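Local coordinates for protein DegQ (Legionella fallonii, PDB 3PV5) that probably degrades proteins as an HtrA-family serine protease with a trypsin fold and PDZ domains, assembling into large twelve-subunit particles that compartmentalise its own proteolytic activity, at residues A[255-260]-A[324-329]; A[125-130]-A[240-245]; A[306-311]-A[332-337]; A[117-122]-A[247-252]. All coordinates share one frame; numbering follows the deposited sequence.

Interaction 1 (A[255-260]-A[324-329]); sequences IHRGLM and ISLLRV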
# COMPACT_ATOMS: atom_id res chain seq x y z
N ILE A 255 -24.05 -46.11 4.67
CA ILE A 255 -23.28 -46.98 5.55
C ILE A 255 -23.59 -46.56 6.98
O ILE A 255 -23.48 -45.39 7.29
CB ILE A 255 -21.76 -46.86 5.31
CG1 ILE A 255 -21.39 -47.53 3.99
CG2 ILE A 255 -20.97 -47.53 6.38
CD1 ILE A 255 -21.91 -46.83 2.79
N HIS A 256 -24.02 -47.49 7.83
CA HIS A 256 -24.14 -47.22 9.27
C HIS A 256 -22.98 -47.93 10.00
O HIS A 256 -23.02 -49.10 10.33
CB HIS A 256 -25.53 -47.61 9.82
CG HIS A 256 -25.75 -47.17 11.24
ND1 HIS A 256 -25.87 -45.84 11.60
CD2 HIS A 256 -25.84 -47.88 12.40
CE1 HIS A 256 -26.01 -45.75 12.91
NE2 HIS A 256 -25.99 -46.97 13.42
N ARG A 257 -21.91 -47.19 10.19
CA ARG A 257 -20.72 -47.73 10.85
C ARG A 257 -20.96 -48.01 12.32
O ARG A 257 -21.56 -47.20 13.03
CB ARG A 257 -19.55 -46.77 10.72
CG ARG A 257 -18.80 -46.96 9.39
CD ARG A 257 -17.87 -45.81 9.05
NE ARG A 257 -17.39 -45.98 7.67
CZ ARG A 257 -17.89 -45.36 6.58
NH1 ARG A 257 -18.90 -44.49 6.63
NH2 ARG A 257 -17.34 -45.61 5.42
N GLY A 258 -20.50 -49.17 12.74
CA GLY A 258 -20.43 -49.53 14.15
C GLY A 258 -19.00 -49.64 14.70
O GLY A 258 -18.04 -49.18 14.08
N LEU A 259 -18.88 -50.26 15.87
CA LEU A 259 -17.67 -50.19 16.66
C LEU A 259 -17.20 -51.59 16.87
O LEU A 259 -17.99 -52.50 17.07
CB LEU A 259 -17.88 -49.47 18.00
CG LEU A 259 -16.85 -49.80 19.12
CD1 LEU A 259 -15.50 -49.17 18.89
CD2 LEU A 259 -17.37 -49.41 20.51
N MET A 260 -15.89 -51.73 16.73
CA MET A 260 -15.22 -52.95 16.98
C MET A 260 -14.13 -52.80 18.04
O MET A 260 -14.02 -53.64 18.93
CB MET A 260 -14.60 -53.45 15.68
CG MET A 260 -15.24 -54.72 15.20
SD MET A 260 -14.68 -56.05 16.24
CE MET A 260 -16.22 -56.97 16.31
N ILE A 324 -13.83 -54.20 8.29
CA ILE A 324 -14.51 -53.84 9.56
C ILE A 324 -15.40 -52.60 9.47
O ILE A 324 -16.55 -52.64 9.90
CB ILE A 324 -13.44 -53.62 10.70
CG1 ILE A 324 -12.98 -54.97 11.22
CG2 ILE A 324 -13.96 -52.75 11.85
CD1 ILE A 324 -11.64 -54.92 11.86
N SER A 325 -14.83 -51.51 8.97
CA SER A 325 -15.56 -50.27 8.69
C SER A 325 -16.91 -50.56 8.11
O SER A 325 -17.94 -50.31 8.71
CB SER A 325 -14.83 -49.41 7.66
OG SER A 325 -13.55 -49.04 8.12
N LEU A 326 -16.90 -51.15 6.94
CA LEU A 326 -18.14 -51.29 6.16
C LEU A 326 -19.03 -52.38 6.69
O LEU A 326 -19.98 -52.80 6.01
CB LEU A 326 -17.78 -51.52 4.67
CG LEU A 326 -17.08 -50.33 4.02
CD1 LEU A 326 -16.94 -49.16 4.99
CD2 LEU A 326 -15.74 -50.70 3.41
N LEU A 327 -18.74 -52.87 7.89
CA LEU A 327 -19.50 -53.97 8.46
C LEU A 327 -20.50 -53.34 9.44
O LEU A 327 -20.20 -52.31 10.08
CB LEU A 327 -18.55 -55.00 9.09
CG LEU A 327 -18.85 -56.51 8.92
CD1 LEU A 327 -19.35 -56.95 7.51
CD2 LEU A 327 -17.60 -57.34 9.32
N ARG A 328 -21.69 -53.94 9.52
CA ARG A 328 -22.87 -53.29 10.13
C ARG A 328 -23.18 -53.75 11.54
O ARG A 328 -23.06 -54.94 11.86
CB ARG A 328 -24.11 -53.55 9.29
CG ARG A 328 -24.26 -52.66 8.08
CD ARG A 328 -25.61 -52.87 7.40
NE ARG A 328 -26.62 -51.96 7.94
CZ ARG A 328 -26.78 -50.70 7.56
NH1 ARG A 328 -26.02 -50.16 6.62
NH2 ARG A 328 -27.73 -49.97 8.12
N VAL A 329 -23.67 -52.83 12.36
CA VAL A 329 -23.93 -53.17 13.75
C VAL A 329 -24.86 -54.38 13.74
O VAL A 329 -25.76 -54.44 12.92
CB VAL A 329 -24.50 -51.99 14.58
CG1 VAL A 329 -24.07 -50.65 14.01
CG2 VAL A 329 -25.98 -52.07 14.70
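His256 lays its CB over one face of the Arg328 guanidinium, with Arg328 NH2 3.6 Å from His256 CB. Arg328 NH1 donates a hydrogen bond to Gln248 OE1, and the guanidinium makes a cation-pi contact with Phe252. With CG trans to the backbone N (chi1 -172°), the imidazole reaches Val329, where CG1 comes obliquely to His256 CD2 at 3.7 Å; NE2 is bonded to Asp352. Arg257 runs out extended from CG to NE, alongside Leu326 and pointing the same way. Its CG passes 3.5 Å from Ser325 O, its NH2 lies 3.6 Å from Leu326 CD1, and Ser325 CB sits at the guanidinium edge, while Ile255 CG2 lies over one face, toward its rim. NH1 forms a salt bridge with Asp122; NE is buried without a hydrogen-bond partner, with only a long, weak ion pair to Glu124. Purely apolar contacts complete the interface: Val329 CG1 rests 3.8 Å from Gly258 CA, and Met260 CB meets Ile324 CG2 at 3.9 Å, the two side chains crossing at about a right angle. No hydrogen bond links the two segments. The arrangement joins the loop entering strand 262-266 to the end of helix 317-325, elements that in PDZ domains of this family flank the peptide-binding groove.

Interaction 2 (A[125-130]-A[240-245]); sequences TDLAVL and NMVKDV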
# COMPACT_ATOMS: atom_id res chain seq x y z
N THR A 125 -15.45 -42.55 2.58
CA THR A 125 -14.79 -43.23 1.49
C THR A 125 -14.85 -42.41 0.20
O THR A 125 -14.39 -42.84 -0.79
CB THR A 125 -15.45 -44.56 1.22
OG1 THR A 125 -16.86 -44.36 0.94
CG2 THR A 125 -15.29 -45.46 2.44
N ASP A 126 -15.44 -41.24 0.23
CA ASP A 126 -15.66 -40.40 -0.97
C ASP A 126 -16.33 -41.05 -2.20
O ASP A 126 -15.95 -40.83 -3.34
CB ASP A 126 -14.38 -39.68 -1.41
CG ASP A 126 -14.71 -38.43 -2.19
OD1 ASP A 126 -15.92 -38.20 -2.36
OD2 ASP A 126 -13.82 -37.66 -2.64
N LEU A 127 -17.36 -41.84 -1.93
CA LEU A 127 -18.09 -42.55 -2.96
C LEU A 127 -19.58 -42.16 -2.94
O LEU A 127 -20.09 -41.70 -1.91
CB LEU A 127 -17.89 -44.03 -2.77
CG LEU A 127 -16.50 -44.59 -3.04
CD1 LEU A 127 -16.38 -46.05 -2.55
CD2 LEU A 127 -16.20 -44.54 -4.54
N ALA A 128 -20.25 -42.28 -4.09
CA ALA A 128 -21.69 -42.00 -4.22
C ALA A 128 -22.23 -42.84 -5.34
O ALA A 128 -21.54 -43.10 -6.31
CB ALA A 128 -21.95 -40.66 -4.43
N VAL A 129 -23.43 -43.41 -5.12
CA VAL A 129 -24.05 -44.33 -6.05
C VAL A 129 -25.26 -43.65 -6.67
O VAL A 129 -26.06 -42.95 -5.95
CB VAL A 129 -24.53 -45.59 -5.36
CG1 VAL A 129 -25.30 -46.44 -6.36
CG2 VAL A 129 -23.33 -46.37 -4.71
N LEU A 130 -25.39 -43.81 -8.00
CA LEU A 130 -26.44 -43.11 -8.76
C LEU A 130 -27.25 -44.08 -9.58
O LEU A 130 -26.74 -45.13 -10.02
CB LEU A 130 -25.81 -42.12 -9.70
CG LEU A 130 -25.03 -40.92 -9.18
CD1 LEU A 130 -24.49 -40.07 -10.41
CD2 LEU A 130 -25.89 -40.12 -8.27
N ASN A 240 -12.35 -53.19 -4.97
CA ASN A 240 -12.86 -54.07 -3.89
C ASN A 240 -13.59 -53.27 -2.82
O ASN A 240 -14.65 -53.62 -2.44
CB ASN A 240 -11.74 -54.92 -3.30
CG ASN A 240 -11.24 -55.92 -4.25
OD1 ASN A 240 -10.43 -56.80 -3.90
ND2 ASN A 240 -11.67 -55.83 -5.47
N MET A 241 -13.06 -52.15 -2.39
CA MET A 241 -13.76 -51.40 -1.39
C MET A 241 -15.04 -50.81 -2.01
O MET A 241 -16.05 -50.61 -1.34
CB MET A 241 -12.85 -50.28 -0.85
CG MET A 241 -13.41 -49.38 0.27
SD MET A 241 -12.51 -47.79 0.57
CE MET A 241 -12.81 -46.95 -0.95
N VAL A 242 -14.96 -50.43 -3.28
CA VAL A 242 -16.06 -49.69 -3.90
C VAL A 242 -17.27 -50.63 -3.99
O VAL A 242 -18.35 -50.25 -3.68
CB VAL A 242 -15.69 -49.13 -5.28
CG1 VAL A 242 -16.94 -48.63 -6.03
CG2 VAL A 242 -14.75 -47.99 -5.11
N LYS A 243 -17.03 -51.84 -4.41
CA LYS A 243 -18.04 -52.86 -4.51
C LYS A 243 -18.85 -52.90 -3.22
O LYS A 243 -20.05 -52.73 -3.26
CB LYS A 243 -17.40 -54.23 -4.72
CG LYS A 243 -17.15 -54.66 -6.13
CD LYS A 243 -16.35 -56.03 -6.16
CE LYS A 243 -16.77 -56.90 -7.38
NZ LYS A 243 -16.00 -58.17 -7.73
N ASP A 244 -18.18 -53.06 -2.08
CA ASP A 244 -18.86 -53.24 -0.81
C ASP A 244 -19.62 -52.01 -0.40
O ASP A 244 -20.71 -52.12 0.14
CB ASP A 244 -17.91 -53.80 0.26
CG ASP A 244 -17.35 -55.21 -0.13
OD1 ASP A 244 -16.39 -55.72 0.52
OD2 ASP A 244 -17.85 -55.81 -1.12
N VAL A 245 -19.13 -50.81 -0.66
CA VAL A 245 -19.94 -49.64 -0.27
C VAL A 245 -21.11 -49.42 -1.22
O VAL A 245 -22.11 -48.82 -0.85
CB VAL A 245 -19.11 -48.37 -0.01
CG1 VAL A 245 -17.68 -48.63 -0.19
CG2 VAL A 245 -19.57 -47.23 -0.75
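Thr125 meets Met241 through its methyl group, CG2 lying 4.1 Å from Met241 SD, with the thioether methyl CE close to Thr125 CB. With chi1 57° the threonine hydroxyl is tucked over the backbone and bonds Asp122, leaving CG2 to face the sulfur. At Asp126 the chain takes up positive phi; this residue and Leu127 both face Asp122 in a G1 beta bulge, and Asp126 is directed away from the helix at its CB. Its OD2 is bonded to His96 ND1, consistent with the Asp member of a Ser-His-Asp catalytic triad completed by Ser205. The bulge begins strand 127-131 of the first of two six-stranded barrels of the trypsin fold; helix 239-252, which follows the second barrel, packs back across the first, and the axes of 240-245 and 127-130 run at 53°, 9.5 Å apart at closest approach. Leu127 carries most of that packing. Its CD1 lies 3.6 Å from Val242 CG2, 3.7 Å from Val245 CG1 and 4.0 Å from Met241 CE, so one methyl meets three helix residues. Val242 also touches Ile92 of the first barrel and Ile219 of the second. Two residues on, Val129 points to the same side, its side chain resting against Ile249 in the next turn of the helix.

Interaction 3 (A[306-311]-A[332-337]); sequences ITQIND and TVKIIV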
# COMPACT_ATOMS: atom_id res chain seq x y z
N ILE A 306 -3.66 -60.57 13.12
CA ILE A 306 -4.87 -60.98 12.44
C ILE A 306 -4.54 -61.53 11.06
O ILE A 306 -3.80 -60.89 10.33
CB ILE A 306 -5.86 -59.85 12.31
CG1 ILE A 306 -6.35 -59.43 13.67
CG2 ILE A 306 -7.05 -60.32 11.55
CD1 ILE A 306 -7.03 -58.15 13.65
N THR A 307 -5.06 -62.72 10.72
CA THR A 307 -4.75 -63.37 9.43
C THR A 307 -5.93 -63.64 8.52
O THR A 307 -5.77 -63.83 7.32
CB THR A 307 -4.04 -64.71 9.59
OG1 THR A 307 -4.82 -65.59 10.42
CG2 THR A 307 -2.64 -64.51 10.15
N GLN A 308 -7.11 -63.63 9.10
CA GLN A 308 -8.29 -63.83 8.35
C GLN A 308 -9.39 -63.11 9.10
O GLN A 308 -9.50 -63.22 10.31
CB GLN A 308 -8.60 -65.34 8.28
CG GLN A 308 -9.44 -65.78 7.05
CD GLN A 308 -9.90 -67.23 7.10
OE1 GLN A 308 -11.10 -67.52 6.97
NE2 GLN A 308 -8.97 -68.13 7.31
N ILE A 309 -10.20 -62.36 8.36
CA ILE A 309 -11.47 -61.91 8.87
C ILE A 309 -12.57 -62.45 7.93
O ILE A 309 -12.44 -62.41 6.68
CB ILE A 309 -11.54 -60.37 9.00
CG1 ILE A 309 -10.54 -59.91 10.05
CG2 ILE A 309 -12.92 -59.91 9.42
CD1 ILE A 309 -10.52 -58.42 10.23
N ASN A 310 -13.63 -62.95 8.55
CA ASN A 310 -14.65 -63.71 7.85
C ASN A 310 -14.04 -64.52 6.71
O ASN A 310 -13.24 -65.43 6.95
CB ASN A 310 -15.76 -62.75 7.37
CG ASN A 310 -16.53 -62.15 8.51
OD1 ASN A 310 -16.66 -62.77 9.58
ND2 ASN A 310 -17.03 -60.95 8.31
N ASP A 311 -14.37 -64.18 5.47
CA ASP A 311 -13.90 -64.98 4.34
C ASP A 311 -12.62 -64.43 3.72
O ASP A 311 -12.07 -65.05 2.80
CB ASP A 311 -15.00 -65.11 3.28
CG ASP A 311 -16.04 -66.18 3.66
OD1 ASP A 311 -15.67 -67.13 4.43
OD2 ASP A 311 -17.20 -66.06 3.15
N THR A 332 -21.97 -60.68 13.36
CA THR A 332 -20.95 -61.49 14.03
C THR A 332 -19.79 -61.48 13.05
O THR A 332 -20.00 -61.45 11.84
CB THR A 332 -21.46 -62.89 14.37
OG1 THR A 332 -22.25 -62.83 15.57
CG2 THR A 332 -20.31 -63.87 14.62
N VAL A 333 -18.56 -61.38 13.54
CA VAL A 333 -17.41 -61.43 12.63
C VAL A 333 -16.38 -62.43 13.13
O VAL A 333 -16.04 -62.47 14.31
CB VAL A 333 -16.81 -60.03 12.36
CG1 VAL A 333 -17.47 -58.98 13.19
CG2 VAL A 333 -15.28 -60.04 12.54
N LYS A 334 -15.94 -63.28 12.21
CA LYS A 334 -14.92 -64.29 12.52
C LYS A 334 -13.60 -63.58 12.39
O LYS A 334 -13.32 -62.97 11.35
CB LYS A 334 -14.97 -65.49 11.53
CG LYS A 334 -14.60 -66.83 12.17
CD LYS A 334 -13.87 -67.87 11.24
CE LYS A 334 -14.43 -67.95 9.82
NZ LYS A 334 -13.88 -66.89 8.91
N ILE A 335 -12.78 -63.68 13.43
CA ILE A 335 -11.41 -63.16 13.34
C ILE A 335 -10.41 -64.26 13.64
O ILE A 335 -10.38 -64.79 14.75
CB ILE A 335 -11.21 -61.99 14.31
CG1 ILE A 335 -12.27 -60.91 14.08
CG2 ILE A 335 -9.81 -61.40 14.14
CD1 ILE A 335 -12.51 -60.07 15.29
N ILE A 336 -9.60 -64.61 12.67
CA ILE A 336 -8.53 -65.55 12.94
C ILE A 336 -7.21 -64.83 13.19
O ILE A 336 -6.81 -63.95 12.44
CB ILE A 336 -8.36 -66.55 11.81
CG1 ILE A 336 -9.68 -67.33 11.63
CG2 ILE A 336 -7.17 -67.52 12.13
CD1 ILE A 336 -9.55 -68.48 10.62
N VAL A 337 -6.54 -65.27 14.24
CA VAL A 337 -5.47 -64.58 14.86
C VAL A 337 -4.32 -65.52 15.07
O VAL A 337 -4.52 -66.70 15.32
CB VAL A 337 -5.95 -64.12 16.24
CG1 VAL A 337 -5.07 -64.65 17.39
CG2 VAL A 337 -6.14 -62.62 16.26
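Ile336 is gripped from across the sheet through both its backbone and its side chain. Its carbonyl O takes a short, nearly straight bond from Thr307 N (2.7 Å, 177° at the hydrogen), with weak additional bonds from Gln308 N and Thr307 OG1. The threonine hydroxyl can join in because chi1 of 56° tucks it beside the backbone, close to that carbonyl. Ile336 N returns a 2.7 Å bond to Gln308 O. The side chain runs alongside that of Gln308, pointing the same way, with Ile336 CB 3.7 Å from Gln308 CB. Thr307 and Gln308 thus both face Ile336, a classic beta bulge in the antiparallel PDZ sheet that shifts the register by one residue. On the opposite face Ile306 packs on Ile335 and Val337, its CG2 3.9 Å from Ile335 CG2, while Ile309 CG2 meets Val333 CG2 at 3.9 Å and Ile309 reaches on to Val320 and Ile324 of helix 317-325. Further along, Lys334 and Asn310 are tied by two bonds. Asn310 N donates to Lys334 O at 2.8 Å, and the asparagine side chain stands in for a backbone acceptor, its OD1 receiving Lys334 N at 2.8 Å and 165°. That second bond holds the amide down on strand 332-339, just where the chain, with positive phi at Asn310, leaves strand 305-309. The lysine chain, bent from chi2 to chi4, folds back over the asparagine, Lys334 CE 4.0 Å from Asn310 O.

Interaction 4 (A[117-122]-A[247-252]); sequences RLIGGD and QQIIKF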
# COMPACT_ATOMS: atom_id res chain seq x y z
N ARG A 117 -30.72 -40.13 -10.36
CA ARG A 117 -31.10 -40.14 -8.93
C ARG A 117 -29.90 -40.53 -8.06
O ARG A 117 -29.22 -41.50 -8.37
CB ARG A 117 -32.20 -41.23 -8.65
CG ARG A 117 -33.56 -40.94 -9.24
CD ARG A 117 -34.73 -41.76 -8.57
NE ARG A 117 -34.60 -43.24 -8.63
CZ ARG A 117 -34.35 -44.05 -7.59
NH1 ARG A 117 -34.17 -43.59 -6.34
NH2 ARG A 117 -34.29 -45.36 -7.80
N LEU A 118 -29.74 -39.86 -6.93
CA LEU A 118 -28.85 -40.30 -5.82
C LEU A 118 -29.48 -41.37 -5.00
O LEU A 118 -30.47 -41.12 -4.34
CB LEU A 118 -28.58 -39.16 -4.83
CG LEU A 118 -27.22 -39.09 -4.13
CD1 LEU A 118 -27.34 -38.56 -2.72
CD2 LEU A 118 -26.48 -40.40 -4.19
N ILE A 119 -28.93 -42.55 -5.04
CA ILE A 119 -29.35 -43.61 -4.17
C ILE A 119 -28.72 -43.49 -2.75
O ILE A 119 -29.29 -43.94 -1.77
CB ILE A 119 -28.87 -44.93 -4.77
CG1 ILE A 119 -29.47 -45.12 -6.17
CG2 ILE A 119 -29.20 -46.08 -3.85
CD1 ILE A 119 -31.02 -44.92 -6.26
N GLY A 120 -27.50 -42.98 -2.69
CA GLY A 120 -26.82 -42.66 -1.48
C GLY A 120 -25.31 -42.46 -1.68
O GLY A 120 -24.69 -43.06 -2.57
N GLY A 121 -24.74 -41.64 -0.82
CA GLY A 121 -23.31 -41.44 -0.76
C GLY A 121 -22.66 -41.57 0.63
O GLY A 121 -23.34 -41.61 1.68
N ASP A 122 -21.33 -41.64 0.61
CA ASP A 122 -20.54 -41.91 1.79
C ASP A 122 -19.33 -41.05 1.76
O ASP A 122 -18.38 -41.40 1.06
CB ASP A 122 -20.10 -43.38 1.82
CG ASP A 122 -19.34 -43.73 3.13
OD1 ASP A 122 -19.87 -43.41 4.22
OD2 ASP A 122 -18.23 -44.31 3.08
N GLN A 247 -22.92 -52.07 -2.70
CA GLN A 247 -23.95 -53.02 -2.25
C GLN A 247 -24.65 -52.45 -1.02
O GLN A 247 -25.85 -52.19 -1.02
CB GLN A 247 -23.31 -54.37 -1.96
CG GLN A 247 -24.22 -55.43 -1.31
CD GLN A 247 -23.41 -56.67 -0.81
OE1 GLN A 247 -23.46 -57.77 -1.42
NE2 GLN A 247 -22.63 -56.47 0.27
N GLN A 248 -23.88 -52.13 -0.02
CA GLN A 248 -24.48 -51.59 1.16
C GLN A 248 -25.26 -50.26 0.97
O GLN A 248 -26.38 -50.08 1.54
CB GLN A 248 -23.43 -51.60 2.24
CG GLN A 248 -23.57 -50.60 3.31
CD GLN A 248 -22.92 -51.08 4.62
OE1 GLN A 248 -23.25 -50.58 5.71
NE2 GLN A 248 -22.02 -52.07 4.50
N ILE A 249 -24.78 -49.33 0.16
CA ILE A 249 -25.64 -48.15 -0.14
C ILE A 249 -26.92 -48.55 -0.92
O ILE A 249 -27.97 -47.94 -0.77
CB ILE A 249 -24.89 -47.06 -0.86
CG1 ILE A 249 -23.77 -46.52 0.03
CG2 ILE A 249 -25.76 -45.82 -1.21
CD1 ILE A 249 -22.85 -45.61 -0.71
N ILE A 250 -26.83 -49.61 -1.70
CA ILE A 250 -27.93 -50.01 -2.54
C ILE A 250 -29.04 -50.64 -1.66
O ILE A 250 -30.21 -50.26 -1.78
CB ILE A 250 -27.45 -50.94 -3.71
CG1 ILE A 250 -26.85 -50.08 -4.85
CG2 ILE A 250 -28.62 -51.84 -4.27
CD1 ILE A 250 -26.34 -50.88 -6.08
N LYS A 251 -28.64 -51.58 -0.80
CA LYS A 251 -29.53 -52.20 0.18
C LYS A 251 -30.10 -51.23 1.22
O LYS A 251 -31.30 -51.22 1.44
CB LYS A 251 -28.81 -53.37 0.85
CG LYS A 251 -29.75 -54.44 1.41
CD LYS A 251 -28.96 -55.60 2.00
CE LYS A 251 -29.78 -56.40 3.04
NZ LYS A 251 -30.62 -57.48 2.47
N PHE A 252 -29.30 -50.34 1.80
CA PHE A 252 -29.75 -49.53 2.95
C PHE A 252 -29.79 -48.04 2.77
O PHE A 252 -30.28 -47.33 3.65
CB PHE A 252 -28.83 -49.78 4.16
CG PHE A 252 -28.75 -51.23 4.58
CD1 PHE A 252 -29.77 -51.81 5.39
CD2 PHE A 252 -27.67 -52.01 4.23
CE1 PHE A 252 -29.72 -53.16 5.77
CE2 PHE A 252 -27.60 -53.37 4.62
CZ PHE A 252 -28.65 -53.94 5.39
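Ile249 brings both arms of its side chain onto Gly120 by placing CG1 trans to its own carbonyl carbon (chi1 -64°) and running CD1 out in extension. CG2, opposite the backbone N, then rests directly on the glycine backbone, 3.3 Å from Gly120 CA and 3.3 Å from Gly120 O. CD1 reaches further along the strand, to 3.7 Å from Gly120 O and 4.2 Å from Gly121 CA, and comes near Asp122 CB. The side chain thus lies on the backbone of Gly120 and Gly121. Gly120 has no side chain to hold the two elements apart, and its phi of 164° is one that only glycine readily adopts. Its CA is 5.8 Å from Ile249 CA. Ile119 contributes its CG2 branch, 3.8 Å from Ile249 O and 4.3 Å from Ile249 CG2, touching the helix beside the glycine. No hydrogen bond spans the contact, which is van der Waals packing. At its border both carboxylate oxygens of Asp122 are already engaged by residues outside the two segments. Ile119 and Gly120 both face Val129 in a classic beta bulge, which links strand 113-122 to its neighbour 127-131 in the first barrel. The two strands share the cover of helix 239-252; the axes of 247-252 and 117-122 make 124°, while Ile255 of the following loop packs against Ile249 and Asp122.

How the interactions relate
Interactions 2 and 4, with centres about 9 Å apart, are successive footprints of helix 239-252 on two neighbouring strands of the first protease barrel; Val129 N lies 2.9 Å from Gly120 O, probably hydrogen-bonded. Interaction 2 includes Asp126 of the probable catalytic triad. Interaction 1 carries the contacts into the first PDZ domain. Its centre is about 15 Å from that of interaction 4, joined by the salt bridge between Arg257 NH1 and Asp122 OD1 (2.8 Å), and about 14 Å from that of interaction 2, where Arg257 NH2 packs 3.6 Å from Thr125 CG2. Interaction 3, about 15 Å from interaction 1 between centres, lies in the PDZ sheet and meets it through Leu327, Met260 and Ile324. It does not touch interactions 2 or 4.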